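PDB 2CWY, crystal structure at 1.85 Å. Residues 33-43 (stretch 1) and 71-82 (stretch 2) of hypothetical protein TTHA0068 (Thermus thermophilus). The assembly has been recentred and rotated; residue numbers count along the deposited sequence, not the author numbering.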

# COMPACT_ATOMS: atom_id res chain seq x y z
N GLY A 33 10.02 -12.65 -0.73
CA GLY A 33 8.76 -13.38 -0.74
C GLY A 33 7.49 -12.64 -0.39
O GLY A 33 7.18 -11.61 -0.99
N GLU A 34 6.75 -13.18 0.57
CA GLU A 34 5.48 -12.60 1.01
C GLU A 34 5.59 -11.18 1.53
O GLU A 34 4.72 -10.35 1.27
CB GLU A 34 4.85 -13.46 2.09
CG GLU A 34 4.51 -14.86 1.65
CD GLU A 34 4.16 -15.73 2.83
OE1 GLU A 34 5.06 -16.00 3.66
OE2 GLU A 34 3.00 -16.15 2.94
N GLU A 35 6.64 -10.92 2.30
CA GLU A 35 6.89 -9.59 2.85
C GLU A 35 7.12 -8.58 1.73
O GLU A 35 6.59 -7.46 1.78
CB GLU A 35 8.10 -9.64 3.78
CG GLU A 35 7.84 -10.40 5.08
CD GLU A 35 7.55 -11.88 4.89
OE1 GLU A 35 6.67 -12.40 5.60
OE2 GLU A 35 8.20 -12.54 4.03
N ARG A 36 7.90 -8.97 0.72
CA ARG A 36 8.18 -8.06 -0.39
C ARG A 36 6.88 -7.80 -1.16
O ARG A 36 6.62 -6.67 -1.57
CB ARG A 36 9.26 -8.66 -1.33
CG ARG A 36 9.96 -7.62 -2.24
CD ARG A 36 10.91 -8.28 -3.26
NE ARG A 36 11.54 -7.30 -4.16
CZ ARG A 36 12.66 -6.64 -3.89
NH1 ARG A 36 13.32 -6.86 -2.76
NH2 ARG A 36 13.14 -5.76 -4.76
N ARG A 37 6.05 -8.82 -1.32
CA ARG A 37 4.80 -8.64 -2.03
C ARG A 37 3.89 -7.67 -1.26
O ARG A 37 3.29 -6.76 -1.84
CB ARG A 37 4.10 -9.99 -2.22
CG ARG A 37 4.67 -10.80 -3.39
CD ARG A 37 4.15 -12.23 -3.36
NE ARG A 37 2.69 -12.26 -3.34
CZ ARG A 37 1.98 -13.28 -2.88
NH1 ARG A 37 2.61 -14.35 -2.40
NH2 ARG A 37 0.66 -13.23 -2.88
N LEU A 38 3.81 -7.87 0.05
CA LEU A 38 2.99 -7.01 0.87
C LEU A 38 3.45 -5.55 0.76
O LEU A 38 2.63 -4.66 0.56
CB LEU A 38 3.06 -7.44 2.33
CG LEU A 38 2.40 -6.43 3.27
CD1 LEU A 38 0.89 -6.49 3.11
CD2 LEU A 38 2.81 -6.72 4.67
N LEU A 39 4.75 -5.31 0.89
CA LEU A 39 5.27 -3.94 0.81
C LEU A 39 4.97 -3.29 -0.54
O LEU A 39 4.52 -2.14 -0.59
CB LEU A 39 6.78 -3.94 1.11
CG LEU A 39 7.09 -4.26 2.59
CD1 LEU A 39 8.52 -4.74 2.73
CD2 LEU A 39 6.85 -3.01 3.45
N GLN A 40 5.17 -4.03 -1.62
CA GLN A 40 4.89 -3.46 -2.93
C GLN A 40 3.39 -3.21 -3.12
O GLN A 40 3.00 -2.26 -3.77
CB GLN A 40 5.41 -4.36 -4.04
CG GLN A 40 5.53 -3.60 -5.36
CD GLN A 40 6.35 -4.35 -6.37
OE1 GLN A 40 6.10 -5.53 -6.62
NE2 GLN A 40 7.32 -3.68 -6.97
N GLY A 41 2.55 -4.07 -2.53
CA GLY A 41 1.11 -3.90 -2.64
C GLY A 41 0.66 -2.62 -1.95
O GLY A 41 -0.13 -1.86 -2.50
N VAL A 42 1.16 -2.39 -0.74
CA VAL A 42 0.82 -1.17 0.00
C VAL A 42 1.35 0.06 -0.76
O VAL A 42 0.67 1.09 -0.85
CB VAL A 42 1.43 -1.20 1.43
CG1 VAL A 42 1.16 0.14 2.15
CG2 VAL A 42 0.85 -2.35 2.22
N ILE A 43 2.56 -0.06 -1.31
CA ILE A 43 3.14 1.02 -2.08
C ILE A 43 2.25 1.35 -3.28
O ILE A 43 2.01 2.53 -3.58
CB ILE A 43 4.56 0.63 -2.58
CG1 ILE A 43 5.59 0.81 -1.45
CG2 ILE A 43 4.94 1.45 -3.81
CD1 ILE A 43 6.95 0.24 -1.79
N GLY A 71 -3.69 -13.84 -2.07
CA GLY A 71 -3.17 -15.06 -1.47
C GLY A 71 -2.27 -14.90 -0.27
O GLY A 71 -1.82 -15.90 0.31
N LEU A 72 -1.98 -13.66 0.13
CA LEU A 72 -1.13 -13.45 1.29
C LEU A 72 -1.92 -13.67 2.57
O LEU A 72 -3.15 -13.50 2.59
CB LEU A 72 -0.59 -12.01 1.32
CG LEU A 72 0.47 -11.57 0.30
CD1 LEU A 72 0.81 -10.10 0.55
CD2 LEU A 72 1.73 -12.45 0.43
N PRO A 73 -1.24 -14.09 3.65
CA PRO A 73 -2.00 -14.28 4.88
C PRO A 73 -2.28 -12.87 5.42
O PRO A 73 -1.60 -11.92 5.03
CB PRO A 73 -1.04 -15.07 5.76
CG PRO A 73 0.31 -14.67 5.26
CD PRO A 73 0.12 -14.63 3.77
N CYS A 74 -3.28 -12.73 6.29
CA CYS A 74 -3.59 -11.42 6.88
C CYS A 74 -3.96 -11.62 8.35
O CYS A 74 -4.76 -12.49 8.68
CB CYS A 74 -4.76 -10.75 6.14
SG CYS A 74 -5.13 -9.03 6.67
N PRO A 75 -3.36 -10.83 9.25
CA PRO A 75 -2.39 -9.79 8.91
C PRO A 75 -1.03 -10.36 8.52
O PRO A 75 -0.79 -11.57 8.62
CB PRO A 75 -2.32 -8.95 10.18
CG PRO A 75 -2.53 -9.97 11.26
CD PRO A 75 -3.68 -10.79 10.69
N LEU A 76 -0.15 -9.48 8.07
CA LEU A 76 1.21 -9.85 7.69
C LEU A 76 2.08 -8.66 8.05
O LEU A 76 1.72 -7.50 7.79
CB LEU A 76 1.30 -10.15 6.20
CG LEU A 76 2.65 -10.67 5.70
CD1 LEU A 76 2.99 -11.98 6.40
CD2 LEU A 76 2.59 -10.85 4.19
N MSE A 77 3.22 -8.94 8.68
CA MSE A 77 4.16 -7.90 9.10
C MSE A 77 3.53 -6.95 10.12
O MSE A 77 4.01 -5.84 10.31
CB MSE A 77 4.65 -7.08 7.90
CG MSE A 77 5.40 -7.87 6.85
SE MSE A 77 6.36 -6.68 5.64
CE MSE A 77 7.86 -6.26 6.79
N GLY A 78 2.45 -7.39 10.76
CA GLY A 78 1.77 -6.58 11.76
C GLY A 78 0.76 -5.62 11.16
O GLY A 78 0.27 -4.71 11.85
N LEU A 79 0.42 -5.83 9.89
CA LEU A 79 -0.54 -4.98 9.18
C LEU A 79 -1.81 -5.70 8.69
O LEU A 79 -1.73 -6.77 8.09
CB LEU A 79 0.14 -4.35 7.95
CG LEU A 79 -0.79 -3.54 7.03
CD1 LEU A 79 -1.27 -2.29 7.76
CD2 LEU A 79 -0.05 -3.18 5.75
N ASP A 80 -2.96 -5.12 8.96
CA ASP A 80 -4.22 -5.67 8.48
C ASP A 80 -4.40 -5.06 7.08
O ASP A 80 -5.14 -4.09 6.90
CB ASP A 80 -5.38 -5.25 9.39
CG ASP A 80 -6.73 -5.79 8.92
OD1 ASP A 80 -6.80 -6.39 7.82
OD2 ASP A 80 -7.72 -5.59 9.65
N TRP A 81 -3.73 -5.63 6.09
CA TRP A 81 -3.80 -5.09 4.74
C TRP A 81 -5.17 -5.21 4.07
O TRP A 81 -5.49 -4.44 3.16
CB TRP A 81 -2.71 -5.70 3.85
CG TRP A 81 -2.80 -7.16 3.68
CD1 TRP A 81 -2.14 -8.13 4.39
CD2 TRP A 81 -3.62 -7.85 2.73
NE1 TRP A 81 -2.50 -9.38 3.95
CE2 TRP A 81 -3.40 -9.24 2.93
CE3 TRP A 81 -4.51 -7.43 1.74
CZ2 TRP A 81 -4.05 -10.21 2.17
CZ3 TRP A 81 -5.16 -8.40 0.98
CH2 TRP A 81 -4.93 -9.78 1.20
N ARG A 82 -5.96 -6.20 4.48
CA ARG A 82 -7.30 -6.35 3.90
C ARG A 82 -8.10 -5.07 4.13
O ARG A 82 -8.83 -4.62 3.25
CB ARG A 82 -8.03 -7.54 4.53
CG ARG A 82 -7.53 -8.88 4.07
CD ARG A 82 -8.00 -9.17 2.65
NE ARG A 82 -7.82 -10.58 2.31
CZ ARG A 82 -7.99 -11.08 1.09
NH1 ARG A 82 -8.35 -10.29 0.09
NH2 ARG A 82 -7.78 -12.37 0.88
O HOH W 1 1.46 -16.59 1.09

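A helix packs against an irregular, turn-containing loop through an almost wholly apolar contact that buries 589 Å² and includes no direct hydrogen bond between the two stretches. Stretch 1 is helical, with i to i+4 backbone bonds such as Leu38 N to Glu34 O (2.9 Å); these bonds occupy much of the helix backbone, and most of its contact with stretch 2 is made by side chains. Stretch 2 runs as loop from Gly71, folds through a type I' turn at Leu76–Leu79, closed by Leu76 N to Leu79 O (3.1 Å) and Leu79 N to Leu76 O (3.0 Å), and enters a helix at Trp81. Trp81 NE1 donates to Pro73 O (2.9 Å, nearly linear), tying the segment before the turn to the start of the helix.

Leu38 is the centre of the interface, with 107 Å² covered. Its CB lies 3.9 Å from both Leu72 CD1 and Leu76 CD2, its CD2 is 3.6 Å from Met77 CG, and its CD1 is 3.7 Å from Trp81 CD1. One helix residue thus fills a pocket lined by side chains from along stretch 2. A turn further on, Val42 CG2 meets Leu79 CD2 at 3.7 Å, while Leu39 CG reaches the selenium of selenomethionine Met77 (SE, 4.0 Å).

Charged residues flank this apolar cluster and use their carbon atoms as well as their polar ends. Glu34 CB packs on Leu72 CD2 (3.7 Å), Glu34 OE2 touches Pro73 CD (3.4 Å), and Glu35 CB packs on Met77 SE (3.9 Å). Leu72 CD2 also sits over one face of the Arg37 guanidinium, 3.4 Å from CZ; this leaves the guanidinium edge free for hydrogen bonds, and NE and NH2 make theirs elsewhere in the structure. The polar link is indirect: water 1 donates to Glu34 OE2 (2.4 Å, very short) and weakly to Gly71 O (3.4 Å).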